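Local coordinates for protein enolase-phosphatase E1 (Saccharomyces cerevisiae, PDB 2G80) that probably catalyses the magnesium-dependent enolisation and then dephosphorylation of 2,3-diketo-5-methylthiopentyl-1-phosphate, two successive steps of the methionine salvage pathway, at residues A[32-37]-A[131-136]; A[45-50]-A[123-128]; A[191-196]-A[207-212]; A[215-220]-A[242-247]. One frame throughout, in Å; residues are numbered along the deposited sequence.

Interaction 1 of 4, residues A[32-37]-A[131-136]; sequences STYLLD and IDFIKR. With MG (magnesium ion), chain E.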
loop_
_atom_site.group_PDB
_atom_site.type_symbol
_atom_site.label_atom_id
_atom_site.label_comp_id
_atom_site.label_asym_id
_atom_site.label_seq_id
_atom_site.Cartn_x
_atom_site.Cartn_y
_atom_site.Cartn_z
ATOM N N SER A 32 13.980 -17.789 3.719
ATOM C CA SER A 32 13.372 -18.264 2.468
ATOM C C SER A 32 12.412 -17.190 1.918
ATOM O O SER A 32 12.286 -17.047 0.711
ATOM C CB SER A 32 12.629 -19.604 2.624
ATOM O OG SER A 32 11.363 -19.489 3.261
ATOM N N THR A 33 11.784 -16.423 2.822
ATOM C CA THR A 33 10.693 -15.529 2.483
ATOM C C THR A 33 10.747 -14.197 3.215
ATOM O O THR A 33 11.206 -14.115 4.348
ATOM C CB THR A 33 9.384 -16.247 2.811
ATOM O OG1 THR A 33 9.392 -17.521 2.166
ATOM C CG2 THR A 33 8.144 -15.461 2.354
ATOM N N TYR A 34 10.274 -13.170 2.518
ATOM C CA TYR A 34 10.194 -11.815 2.984
ATOM C C TYR A 34 8.774 -11.276 2.820
ATOM O O TYR A 34 8.146 -11.452 1.764
ATOM C CB TYR A 34 11.171 -10.936 2.210
ATOM C CG TYR A 34 12.616 -11.336 2.453
ATOM C CD1 TYR A 34 13.245 -12.279 1.627
ATOM C CD2 TYR A 34 13.332 -10.822 3.557
ATOM C CE1 TYR A 34 14.582 -12.699 1.873
ATOM C CE2 TYR A 34 14.669 -11.201 3.799
ATOM C CZ TYR A 34 15.292 -12.128 2.953
ATOM O OH TYR A 34 16.595 -12.475 3.191
ATOM N N LEU A 35 8.298 -10.637 3.884
ATOM C CA LEU A 35 6.996 -10.027 3.963
ATOM C C LEU A 35 7.263 -8.539 4.162
ATOM O O LEU A 35 7.982 -8.133 5.087
ATOM C CB LEU A 35 6.212 -10.602 5.141
ATOM C CG LEU A 35 4.776 -10.118 5.321
ATOM C CD1 LEU A 35 3.906 -10.585 4.125
ATOM C CD2 LEU A 35 4.214 -10.646 6.639
ATOM N N LEU A 36 6.679 -7.719 3.311
ATOM C CA LEU A 36 6.955 -6.278 3.356
ATOM C C LEU A 36 5.721 -5.444 3.552
ATOM O O LEU A 36 4.723 -5.635 2.867
ATOM C CB LEU A 36 7.621 -5.828 2.058
ATOM C CG LEU A 36 8.900 -6.542 1.612
ATOM C CD1 LEU A 36 9.346 -5.956 0.253
ATOM C CD2 LEU A 36 9.986 -6.388 2.613
ATOM N N ASP A 37 5.803 -4.533 4.514
ATOM C CA ASP A 37 4.858 -3.441 4.653
ATOM C C ASP A 37 5.152 -2.469 3.471
ATOM O O ASP A 37 6.271 -2.508 2.909
ATOM C CB ASP A 37 5.093 -2.728 5.977
ATOM C CG ASP A 37 4.230 -1.487 6.140
ATOM O OD1 ASP A 37 3.020 -1.543 5.786
ATOM O OD2 ASP A 37 4.780 -0.470 6.598
ATOM N N ILE A 131 13.414 -1.490 -4.589
ATOM C CA ILE A 131 13.251 -2.010 -5.956
ATOM C C ILE A 131 14.237 -3.156 -6.199
ATOM O O ILE A 131 13.845 -4.196 -6.706
ATOM C CB ILE A 131 13.430 -0.888 -7.078
ATOM C CG1 ILE A 131 12.260 0.100 -7.042
ATOM C CG2 ILE A 131 13.487 -1.494 -8.470
ATOM C CD1 ILE A 131 12.486 1.358 -7.904
ATOM N N ASP A 132 15.503 -2.927 -5.877
ATOM C CA ASP A 132 16.577 -3.922 -6.050
ATOM C C ASP A 132 16.342 -5.171 -5.202
ATOM O O ASP A 132 16.602 -6.276 -5.659
ATOM C CB ASP A 132 17.941 -3.339 -5.657
ATOM C CG ASP A 132 18.420 -2.224 -6.572
ATOM O OD1 ASP A 132 17.894 -2.020 -7.703
ATOM O OD2 ASP A 132 19.368 -1.539 -6.130
ATOM N N PHE A 133 15.895 -4.958 -3.959
ATOM C CA PHE A 133 15.562 -6.017 -3.005
ATOM C C PHE A 133 14.467 -6.939 -3.558
ATOM O O PHE A 133 14.627 -8.146 -3.562
ATOM C CB PHE A 133 15.122 -5.373 -1.690
ATOM C CG PHE A 133 14.702 -6.348 -0.625
ATOM C CD1 PHE A 133 13.363 -6.754 -0.527
ATOM C CD2 PHE A 133 15.634 -6.837 0.302
ATOM C CE1 PHE A 133 12.959 -7.629 0.475
ATOM C CE2 PHE A 133 15.240 -7.722 1.298
ATOM C CZ PHE A 133 13.904 -8.105 1.401
ATOM N N ILE A 134 13.366 -6.337 -3.996
ATOM C CA ILE A 134 12.218 -7.041 -4.597
ATOM C C ILE A 134 12.623 -7.815 -5.857
ATOM O O ILE A 134 12.149 -8.915 -6.061
ATOM C CB ILE A 134 11.054 -6.042 -4.892
ATOM C CG1 ILE A 134 10.411 -5.589 -3.562
ATOM C CG2 ILE A 134 9.948 -6.655 -5.767
ATOM C CD1 ILE A 134 9.462 -4.370 -3.704
ATOM N N LYS A 135 13.466 -7.217 -6.704
ATOM C CA LYS A 135 13.962 -7.887 -7.909
ATOM C C LYS A 135 14.914 -9.047 -7.645
ATOM O O LYS A 135 15.020 -9.904 -8.508
ATOM C CB LYS A 135 14.645 -6.908 -8.871
ATOM C CG LYS A 135 13.707 -5.950 -9.587
ATOM C CD LYS A 135 14.469 -5.184 -10.687
ATOM C CE LYS A 135 13.502 -4.384 -11.535
ATOM N NZ LYS A 135 14.147 -3.749 -12.722
ATOM N N ARG A 136 15.633 -9.052 -6.512
ATOM C CA ARG A 136 16.626 -10.107 -6.234
ATOM C C ARG A 136 16.208 -11.245 -5.315
ATOM O O ARG A 136 16.721 -12.354 -5.471
ATOM C CB ARG A 136 17.951 -9.522 -5.734
ATOM C CG ARG A 136 18.039 -9.051 -4.326
ATOM C CD ARG A 136 19.474 -8.755 -3.992
ATOM N NE ARG A 136 19.532 -8.190 -2.646
ATOM C CZ ARG A 136 19.339 -6.915 -2.345
ATOM N NH1 ARG A 136 19.107 -6.007 -3.288
ATOM N NH2 ARG A 136 19.386 -6.538 -1.077
HETATM MG MG MG E . 3.988 1.384 7.377
HETATM O O HOH W 1 2.280 1.051 6.413
HETATM O O HOH W 2 3.199 0.140 8.838
HETATM O O HOH W 3 3.423 3.085 8.186
#
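Tyr34 and Leu36 of strand 33-36 face Phe133 and Ile134 of helix 131-136, the segment axes passing 10.9 Å apart with their N-to-C directions at 143°. Backbones meet most closely at Tyr34 CA and Ile134 CA, 9.2 Å apart, so side chains alone fill the interval. Phe133 does most of this: with CG anti to its backbone N (chi1 178°), the ring drives an edge at the strand, and CZ comes 3.5 Å from Tyr34 CD2, over one face of the tyrosine and displaced toward its rim. The pair is T-shaped, its planes 81° apart. Beside it, both methyls of Leu36 come up to Phe133 CE1, CD2 obliquely at 3.9 Å, while Leu36 CD1 also touches Ile134 CG1 at 4.0 Å. The tyrosine hydroxyl reaches past the contact to Asp29. This is helix-on-sheet packing of the Rossmann-like core of the HAD superfamily. Just beyond Leu36, Asp37 OD2 binds the magnesium ion at 2.2 Å, and Asp37 OD1 forms a salt bridge with Lys187. No hydrogen bond crosses between the segments: buried aromatic and aliphatic carbon holds the helix against the strand that delivers this metal ligand.

Interaction 2 of 4, residues A[45-50]-A[123-128]; sequences ISFVKE and KAPVYA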
loop_
_atom_site.group_PDB
_atom_site.type_symbol
_atom_site.label_atom_id
_atom_site.label_comp_id
_atom_site.label_asym_id
_atom_site.label_seq_id
_atom_site.Cartn_x
_atom_site.Cartn_y
_atom_site.Cartn_z
ATOM N N ILE A 45 6.148 7.638 3.246
ATOM C CA ILE A 45 4.889 7.810 3.939
ATOM C C ILE A 45 4.158 9.074 3.401
ATOM O O ILE A 45 2.946 9.128 3.396
ATOM C CB ILE A 45 5.187 7.775 5.488
ATOM C CG1 ILE A 45 4.008 7.281 6.304
ATOM C CG2 ILE A 45 5.745 9.096 5.972
ATOM C CD1 ILE A 45 4.467 6.810 7.688
ATOM N N SER A 46 4.911 10.051 2.887
ATOM C CA SER A 46 4.351 11.266 2.280
ATOM C C SER A 46 3.520 11.080 0.997
ATOM O O SER A 46 2.754 11.993 0.635
ATOM C CB SER A 46 5.497 12.206 1.905
ATOM O OG SER A 46 6.254 11.644 0.854
ATOM N N PHE A 47 3.703 9.941 0.297
ATOM C CA PHE A 47 3.044 9.702 -0.991
ATOM C C PHE A 47 1.516 9.799 -0.983
ATOM O O PHE A 47 0.967 10.494 -1.805
ATOM C CB PHE A 47 3.498 8.347 -1.590
ATOM C CG PHE A 47 2.925 8.051 -2.957
ATOM C CD1 PHE A 47 3.069 8.966 -4.003
ATOM C CD2 PHE A 47 2.292 6.831 -3.225
ATOM C CE1 PHE A 47 2.549 8.683 -5.274
ATOM C CE2 PHE A 47 1.791 6.561 -4.476
ATOM C CZ PHE A 47 1.910 7.498 -5.502
ATOM N N VAL A 48 0.857 9.141 -0.041
ATOM C CA VAL A 48 -0.611 9.142 0.035
ATOM C C VAL A 48 -1.219 10.532 0.266
ATOM O O VAL A 48 -2.158 10.896 -0.430
ATOM C CB VAL A 48 -1.173 8.078 1.065
ATOM C CG1 VAL A 48 -2.715 8.178 1.242
ATOM C CG2 VAL A 48 -0.832 6.677 0.624
ATOM N N LYS A 49 -0.663 11.301 1.196
ATOM C CA LYS A 49 -1.182 12.643 1.536
ATOM C C LYS A 49 -0.698 13.750 0.627
ATOM O O LYS A 49 -1.461 14.666 0.372
ATOM C CB LYS A 49 -0.880 13.019 3.005
ATOM N N GLU A 50 0.561 13.725 0.182
ATOM C CA GLU A 50 1.051 14.774 -0.725
ATOM C C GLU A 50 0.605 14.619 -2.153
ATOM O O GLU A 50 0.452 15.642 -2.820
ATOM C CB GLU A 50 2.577 14.907 -0.747
ATOM C CG GLU A 50 3.126 15.450 0.519
ATOM C CD GLU A 50 4.625 15.681 0.506
ATOM O OE1 GLU A 50 5.182 16.124 -0.527
ATOM O OE2 GLU A 50 5.228 15.480 1.581
ATOM N N LYS A 123 3.057 8.307 -10.323
ATOM C CA LYS A 123 4.010 7.204 -10.292
ATOM C C LYS A 123 4.339 6.935 -8.851
ATOM O O LYS A 123 4.504 7.883 -8.094
ATOM C CB LYS A 123 5.257 7.603 -11.093
ATOM C CG LYS A 123 4.968 7.722 -12.608
ATOM C CD LYS A 123 6.049 8.380 -13.367
ATOM C CE LYS A 123 5.562 8.764 -14.758
ATOM N NZ LYS A 123 6.628 9.482 -15.492
ATOM N N ALA A 124 4.440 5.670 -8.463
ATOM C CA ALA A 124 4.710 5.293 -7.052
ATOM C C ALA A 124 6.218 5.410 -6.738
ATOM O O ALA A 124 7.036 4.688 -7.332
ATOM C CB ALA A 124 4.190 3.901 -6.754
ATOM N N PRO A 125 6.594 6.301 -5.797
ATOM C CA PRO A 125 7.999 6.530 -5.456
ATOM C C PRO A 125 8.654 5.438 -4.576
ATOM O O PRO A 125 9.040 5.697 -3.435
ATOM C CB PRO A 125 7.948 7.890 -4.726
ATOM C CG PRO A 125 6.649 7.921 -4.077
ATOM C CD PRO A 125 5.708 7.119 -4.938
ATOM N N VAL A 126 8.860 4.243 -5.109
ATOM C CA VAL A 126 9.499 3.186 -4.338
ATOM C C VAL A 126 10.988 3.471 -4.207
ATOM O O VAL A 126 11.652 3.803 -5.188
ATOM C CB VAL A 126 9.223 1.810 -4.931
ATOM C CG1 VAL A 126 9.929 0.686 -4.140
ATOM C CG2 VAL A 126 7.686 1.565 -4.983
ATOM N N TYR A 127 11.526 3.290 -3.001
ATOM C CA TYR A 127 12.953 3.538 -2.753
ATOM C C TYR A 127 13.799 2.655 -3.653
ATOM O O TYR A 127 13.489 1.473 -3.829
ATOM C CB TYR A 127 13.337 3.317 -1.281
ATOM C CG TYR A 127 12.655 4.252 -0.307
ATOM C CD1 TYR A 127 13.039 5.598 -0.202
ATOM C CD2 TYR A 127 11.651 3.802 0.534
ATOM C CE1 TYR A 127 12.397 6.460 0.702
ATOM C CE2 TYR A 127 11.013 4.667 1.457
ATOM C CZ TYR A 127 11.400 5.974 1.541
ATOM O OH TYR A 127 10.782 6.797 2.444
ATOM N N ALA A 128 14.871 3.223 -4.222
ATOM C CA ALA A 128 15.731 2.465 -5.152
ATOM C C ALA A 128 16.218 1.094 -4.580
ATOM O O ALA A 128 16.122 0.065 -5.238
ATOM C CB ALA A 128 16.867 3.297 -5.596
HETATM O O HOH W 4 8.650 7.569 4.895
#
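The Phe47 ring receives Pro125 over one face: Pro125 CD stands 3.4 Å from the ring centroid and only 14° off its normal, a centred CH-pi contact. Pro125 CG follows at 3.7 Å from Phe47 CD1, nearer the ring's margin. From oblique directions come two backbone atoms, Lys123 O at 3.5 Å from Phe47 CE1 and Ala124 CA at 3.9 Å from Phe47 CZ. A chi1 of -177° points the Phe47 ring outward from helix 46-65 to the loop. The proline is itself fixed by the chain, being the centre of an inverse gamma turn closed by Val126 N and Ala124 O at 2.9 Å. To one side a water accepts from Ile45 N at 3.0 Å and has a weak link to Tyr127 OH. In family terms, helix 46-65 opens the mostly helical insertion that follows the first core strand, as in C1-capped HAD enzymes, and 123-128 is the loop returning to the core helix 128-136. With an alanine here in place of Phe47, Pro125 CD would probably lose its pi partner and a gap would open between helix and loop. Because CD adjoins the electron-withdrawing amide nitrogen, its C-H bonds are probably somewhat polarised, which suits a ring face; no direct hydrogen bond crosses, and dispersion with this weak electrostatic term probably accounts for most of the attraction.

Interaction 3 of 4, residues A[191-196]-A[207-212]; sequences QSYANI and VLFLSD. With MG (magnesium ion), chain E.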
loop_
_atom_site.group_PDB
_atom_site.type_symbol
_atom_site.label_atom_id
_atom_site.label_comp_id
_atom_site.label_asym_id
_atom_site.label_seq_id
_atom_site.Cartn_x
_atom_site.Cartn_y
_atom_site.Cartn_z
ATOM N N GLN A 191 -3.095 -13.387 14.800
ATOM C CA GLN A 191 -3.895 -14.292 13.963
ATOM C C GLN A 191 -3.767 -14.011 12.484
ATOM O O GLN A 191 -3.777 -14.957 11.675
ATOM C CB GLN A 191 -5.385 -14.224 14.354
ATOM C CG GLN A 191 -6.350 -15.152 13.567
ATOM C CD GLN A 191 -6.103 -16.643 13.817
ATOM O OE1 GLN A 191 -6.135 -17.102 14.969
ATOM N NE2 GLN A 191 -5.886 -17.410 12.730
ATOM N N SER A 192 -3.721 -12.720 12.148
ATOM C CA SER A 192 -3.526 -12.260 10.789
ATOM C C SER A 192 -2.232 -12.832 10.207
ATOM O O SER A 192 -2.232 -13.275 9.056
ATOM C CB SER A 192 -3.515 -10.719 10.713
ATOM O OG SER A 192 -4.608 -10.135 11.432
ATOM N N TYR A 193 -1.161 -12.865 11.017
ATOM C CA TYR A 193 0.143 -13.444 10.582
ATOM C C TYR A 193 0.106 -14.982 10.472
ATOM O O TYR A 193 0.779 -15.547 9.647
ATOM C CB TYR A 193 1.290 -12.938 11.446
ATOM C CG TYR A 193 1.409 -11.457 11.273
ATOM C CD1 TYR A 193 2.159 -10.913 10.221
ATOM C CD2 TYR A 193 0.706 -10.581 12.111
ATOM C CE1 TYR A 193 2.236 -9.540 10.036
ATOM C CE2 TYR A 193 0.758 -9.211 11.921
ATOM C CZ TYR A 193 1.533 -8.683 10.893
ATOM O OH TYR A 193 1.598 -7.314 10.722
ATOM N N ALA A 194 -0.711 -15.627 11.294
ATOM C CA ALA A 194 -0.957 -17.059 11.176
ATOM C C ALA A 194 -1.682 -17.352 9.840
ATOM O O ALA A 194 -1.374 -18.354 9.175
ATOM C CB ALA A 194 -1.746 -17.580 12.377
ATOM N N ASN A 195 -2.630 -16.477 9.472
ATOM C CA ASN A 195 -3.330 -16.558 8.190
ATOM C C ASN A 195 -2.364 -16.424 7.016
ATOM O O ASN A 195 -2.434 -17.203 6.071
ATOM C CB ASN A 195 -4.472 -15.525 8.071
ATOM C CG ASN A 195 -5.603 -15.736 9.098
ATOM O OD1 ASN A 195 -5.830 -16.845 9.602
ATOM N ND2 ASN A 195 -6.319 -14.661 9.401
ATOM N N ILE A 196 -1.433 -15.476 7.090
ATOM C CA ILE A 196 -0.421 -15.266 6.019
ATOM C C ILE A 196 0.555 -16.445 5.924
ATOM O O ILE A 196 0.912 -16.842 4.807
ATOM C CB ILE A 196 0.331 -13.922 6.203
ATOM C CG1 ILE A 196 -0.651 -12.755 5.988
ATOM C CG2 ILE A 196 1.613 -13.798 5.242
ATOM C CD1 ILE A 196 -0.082 -11.396 6.371
ATOM N N VAL A 207 10.699 -16.709 7.715
ATOM C CA VAL A 207 10.112 -15.450 7.218
ATOM C C VAL A 207 10.708 -14.238 7.945
ATOM O O VAL A 207 10.843 -14.282 9.154
ATOM C CB VAL A 207 8.552 -15.436 7.350
ATOM C CG1 VAL A 207 7.935 -14.186 6.680
ATOM C CG2 VAL A 207 7.943 -16.700 6.728
ATOM N N LEU A 208 11.123 -13.204 7.199
ATOM C CA LEU A 208 11.472 -11.889 7.793
ATOM C C LEU A 208 10.374 -10.870 7.397
ATOM O O LEU A 208 10.101 -10.673 6.201
ATOM C CB LEU A 208 12.829 -11.359 7.332
ATOM C CG LEU A 208 13.293 -9.999 7.896
ATOM C CD1 LEU A 208 13.434 -10.046 9.397
ATOM C CD2 LEU A 208 14.623 -9.543 7.255
ATOM N N PHE A 209 9.773 -10.222 8.397
ATOM C CA PHE A 209 8.757 -9.177 8.197
ATOM C C PHE A 209 9.376 -7.791 8.489
ATOM O O PHE A 209 9.918 -7.561 9.580
ATOM C CB PHE A 209 7.539 -9.460 9.078
ATOM C CG PHE A 209 6.474 -8.384 9.052
ATOM C CD1 PHE A 209 6.010 -7.839 7.850
ATOM C CD2 PHE A 209 5.863 -7.973 10.240
ATOM C CE1 PHE A 209 5.000 -6.882 7.837
ATOM C CE2 PHE A 209 4.858 -7.009 10.243
ATOM C CZ PHE A 209 4.412 -6.472 9.055
ATOM N N LEU A 210 9.302 -6.904 7.495
ATOM C CA LEU A 210 9.830 -5.550 7.565
ATOM C C LEU A 210 8.674 -4.541 7.561
ATOM O O LEU A 210 7.814 -4.543 6.663
ATOM C CB LEU A 210 10.781 -5.276 6.411
ATOM C CG LEU A 210 12.002 -6.210 6.327
ATOM C CD1 LEU A 210 12.588 -6.213 4.905
ATOM C CD2 LEU A 210 13.043 -5.898 7.390
ATOM N N SER A 211 8.673 -3.687 8.574
ATOM C CA SER A 211 7.657 -2.675 8.743
ATOM C C SER A 211 8.209 -1.538 9.591
ATOM O O SER A 211 9.163 -1.747 10.317
ATOM C CB SER A 211 6.406 -3.302 9.385
ATOM O OG SER A 211 5.433 -2.330 9.784
ATOM N N ASP A 212 7.654 -0.336 9.409
ATOM C CA ASP A 212 7.977 0.829 10.231
ATOM C C ASP A 212 7.147 0.894 11.522
ATOM O O ASP A 212 7.467 1.696 12.384
ATOM C CB ASP A 212 7.821 2.155 9.461
ATOM C CG ASP A 212 6.436 2.360 8.901
ATOM O OD1 ASP A 212 5.838 1.348 8.466
ATOM O OD2 ASP A 212 5.958 3.516 8.875
HETATM MG MG MG E . 3.988 1.384 7.377
HETATM O O HOH W 3 3.423 3.085 8.186
HETATM O O HOH W 1 2.280 1.051 6.413
HETATM O O HOH W 2 3.199 0.140 8.838
#
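Tyr193 of helix 190-200 sets CE1 over one face of Phe209 on strand 207-211, with OH beyond the margin of that ring, beside CE2 and CZ; the tight part of the contact is this single pair. Tyr193 OH is 3.3 Å from Phe209 CE2, and Tyr193 CE1 is 3.7 Å from that same carbon, above the phenylalanine plane but toward its rim. The ring planes make 51°, neither stacked nor edge-to-face, while the two side chains run nearly at right angles. A chi1 of 175° swings the Phe209 ring out from the strand toward the helix, and chi2 sets the tilt of its face. The hydroxyl is not left to carbon alone: it hydrogen-bonds Lys187 O, and Tyr143 meets the tyrosine ring edge-to-face. Backbones stay well apart, with Tyr193 CA 9.9 Å from Phe209 CA. Helix 190-200 links strand 177-179 to the parallel strand 207-211, a beta-alpha-beta crossover of the Rossmann-like HAD core. A leucine in place of Tyr193 would probably leave the Lys187 carbonyl without its hydroxyl mate and the Phe209 face incompletely covered. Elsewhere the segments fit loosely; Ile196, though its CB is directed toward the strand, makes no contact with it. On the helix's outer surface, Gln191 NE2 donates to Asn195 OD1 at 3.2 Å, one turn on, approaching 43° above the carbonyl plane. Past the strand's far end, Asp212 is partly exposed among metal-bound waters: OD1 binds magnesium at 2.1 Å, and OD2 accepts from a coordinated water at 2.7 Å.

Interaction 4 of 4, residues A[215-220]-A[242-247]; sequences LELDAA and QKYQVY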
loop_
_atom_site.group_PDB
_atom_site.type_symbol
_atom_site.label_atom_id
_atom_site.label_comp_id
_atom_site.label_asym_id
_atom_site.label_seq_id
_atom_site.Cartn_x
_atom_site.Cartn_y
_atom_site.Cartn_z
ATOM N N LEU A 215 4.114 -2.189 16.416
ATOM C CA LEU A 215 2.925 -2.929 16.794
ATOM C C LEU A 215 2.599 -4.049 15.789
ATOM O O LEU A 215 2.052 -5.095 16.169
ATOM C CB LEU A 215 1.727 -1.971 16.966
ATOM C CG LEU A 215 1.881 -0.890 18.056
ATOM C CD1 LEU A 215 0.685 0.071 18.030
ATOM C CD2 LEU A 215 2.025 -1.512 19.440
ATOM N N GLU A 216 2.936 -3.827 14.519
ATOM C CA GLU A 216 2.799 -4.843 13.489
ATOM C C GLU A 216 3.859 -5.930 13.740
ATOM O O GLU A 216 3.557 -7.106 13.695
ATOM C CB GLU A 216 2.976 -4.232 12.080
ATOM C CG GLU A 216 1.879 -3.210 11.709
ATOM C CD GLU A 216 2.023 -2.620 10.296
ATOM O OE1 GLU A 216 2.966 -2.992 9.544
ATOM O OE2 GLU A 216 1.167 -1.781 9.926
ATOM N N LEU A 217 5.098 -5.509 13.987
ATOM C CA LEU A 217 6.213 -6.416 14.236
ATOM C C LEU A 217 5.970 -7.260 15.479
ATOM O O LEU A 217 6.266 -8.452 15.457
ATOM C CB LEU A 217 7.538 -5.646 14.342
ATOM C CG LEU A 217 8.074 -4.859 13.123
ATOM C CD1 LEU A 217 9.352 -4.191 13.531
ATOM C CD2 LEU A 217 8.335 -5.705 11.826
ATOM N N ASP A 218 5.414 -6.652 16.536
ATOM C CA ASP A 218 5.032 -7.361 17.773
ATOM C C ASP A 218 3.998 -8.465 17.497
ATOM O O ASP A 218 4.087 -9.540 18.068
ATOM C CB ASP A 218 4.379 -6.418 18.799
ATOM C CG ASP A 218 5.339 -5.431 19.443
ATOM O OD1 ASP A 218 6.562 -5.524 19.295
ATOM O OD2 ASP A 218 4.835 -4.520 20.124
ATOM N N ALA A 219 2.990 -8.156 16.681
ATOM C CA ALA A 219 1.942 -9.122 16.320
ATOM C C ALA A 219 2.553 -10.320 15.573
ATOM O O ALA A 219 2.273 -11.466 15.905
ATOM C CB ALA A 219 0.865 -8.451 15.491
ATOM N N ALA A 220 3.426 -10.018 14.615
ATOM C CA ALA A 220 4.155 -11.009 13.810
ATOM C C ALA A 220 5.022 -11.920 14.671
ATOM O O ALA A 220 4.984 -13.145 14.510
ATOM C CB ALA A 220 5.017 -10.312 12.748
ATOM N N GLN A 242 14.660 0.732 22.359
ATOM C CA GLN A 242 13.714 -0.142 21.621
ATOM C C GLN A 242 14.355 -1.479 21.158
ATOM O O GLN A 242 15.508 -1.530 20.715
ATOM C CB GLN A 242 12.995 0.631 20.503
ATOM C CG GLN A 242 13.814 0.969 19.251
ATOM C CD GLN A 242 13.916 -0.167 18.236
ATOM O OE1 GLN A 242 12.964 -0.914 18.026
ATOM N NE2 GLN A 242 15.070 -0.290 17.598
ATOM N N LYS A 243 13.564 -2.546 21.252
ATOM C CA LYS A 243 14.022 -3.930 21.029
ATOM C C LYS A 243 14.352 -4.412 19.612
ATOM O O LYS A 243 15.116 -5.373 19.463
ATOM C CB LYS A 243 13.014 -4.915 21.661
ATOM C CG LYS A 243 11.606 -4.973 21.020
ATOM C CD LYS A 243 10.694 -5.811 21.883
ATOM C CE LYS A 243 9.381 -6.108 21.220
ATOM N NZ LYS A 243 8.617 -4.864 20.926
ATOM N N TYR A 244 13.835 -3.739 18.588
ATOM C CA TYR A 244 14.009 -4.197 17.199
ATOM C C TYR A 244 15.275 -3.772 16.493
ATOM O O TYR A 244 15.811 -2.697 16.764
ATOM C CB TYR A 244 12.803 -3.794 16.361
ATOM C CG TYR A 244 11.555 -4.482 16.810
ATOM C CD1 TYR A 244 11.442 -5.862 16.654
ATOM C CD2 TYR A 244 10.486 -3.782 17.397
ATOM C CE1 TYR A 244 10.310 -6.554 17.069
ATOM C CE2 TYR A 244 9.305 -4.469 17.796
ATOM C CZ TYR A 244 9.243 -5.871 17.612
ATOM O OH TYR A 244 8.183 -6.662 17.977
ATOM N N GLN A 245 15.759 -4.643 15.601
ATOM C CA GLN A 245 16.874 -4.286 14.748
ATOM C C GLN A 245 16.321 -3.278 13.731
ATOM O O GLN A 245 15.237 -3.492 13.172
ATOM C CB GLN A 245 17.514 -5.486 14.050
ATOM C CG GLN A 245 18.687 -5.025 13.145
ATOM C CD GLN A 245 19.814 -6.025 12.964
ATOM O OE1 GLN A 245 19.697 -7.216 13.290
ATOM N NE2 GLN A 245 20.939 -5.526 12.438
ATOM N N VAL A 246 17.044 -2.177 13.537
ATOM C CA VAL A 246 16.633 -1.086 12.633
ATOM C C VAL A 246 17.336 -1.205 11.288
ATOM O O VAL A 246 18.549 -1.395 11.255
ATOM C CB VAL A 246 16.942 0.306 13.241
ATOM C CG1 VAL A 246 16.531 1.448 12.281
ATOM C CG2 VAL A 246 16.229 0.466 14.613
ATOM N N TYR A 247 16.563 -1.112 10.199
ATOM C CA TYR A 247 17.084 -1.089 8.832
ATOM C C TYR A 247 16.762 0.269 8.189
ATOM O O TYR A 247 15.603 0.655 8.113
ATOM C CB TYR A 247 16.492 -2.216 8.000
ATOM C CG TYR A 247 16.901 -3.564 8.500
ATOM C CD1 TYR A 247 18.109 -4.130 8.095
ATOM C CD2 TYR A 247 16.099 -4.270 9.400
ATOM C CE1 TYR A 247 18.517 -5.388 8.573
ATOM C CE2 TYR A 247 16.488 -5.528 9.887
ATOM C CZ TYR A 247 17.698 -6.083 9.468
ATOM O OH TYR A 247 18.101 -7.309 9.929
#
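Tyr244 reaches from its loop across Leu217 to Asp218 on helix 214-221. From CB, the tyrosine turns its ring to lie beside the backbone N (chi1 -65°), and the contact builds up atom by atom. Tyr244 CG and CD2 meet Leu217 CD1, which sits 4.0 Å from the ring centroid and 10° off the normal, a CH-pi contact over the centre. Farther out, Tyr244 CZ is 3.7 Å from Leu217 CB, with CE1 next to it, as the two side chains slide past each other in opposite directions. The opposite face lies under Lys243 CG, so the ring is sandwiched between aliphatic groups. At the tip, Tyr244 OH donates to Asp218 OD1, which lies near the ring plane; the modelled separation is very short and its exact value doubtful. That oxygen also takes Lys243 NZ at 2.7 Å, a salt bridge on its syn side, 23° out of the carboxylate plane; a bend at the end of the lysine turns the ammonium to it. At the backbone of the tyrosine, Gln242 makes two bonds, OE1 accepting from Tyr244 N at 3.0 Å and NE2 donating to Tyr244 O at 2.7 Å. The contact ties helix 214-221 to the loop entering edge strand 246-247. One carboxylate oxygen serving an ammonium and a phenol would probably favour ionised Asp218; the contact thus pairs charge on its more exposed side with apolar cover of the tyrosine ring.

How the interactions relate
Interactions 1 and 3 are buried aromatic contacts that brace the neighbouring parallel strands 33-36 and 207-211 from opposite faces of the sheet; the ends of these strands bring Asp37 and Asp212 to one magnesium ion, with Glu39 O as a third protein ligand. Interaction 4 shares the face of interaction 3: Phe209 packs on Leu217 and Ala220, and Ser211 OG hydrogen-bonds to Glu216. Nearer the surface and the sheet edge, it adds a salt bridge and hydrogen bonds to its apolar contact. Interaction 2, partly buried and centred about 22 Å from interactions 3 and 4, joins the helical insertion to a loop, where a proline, like the leucine of interaction 4, lies on an aromatic face.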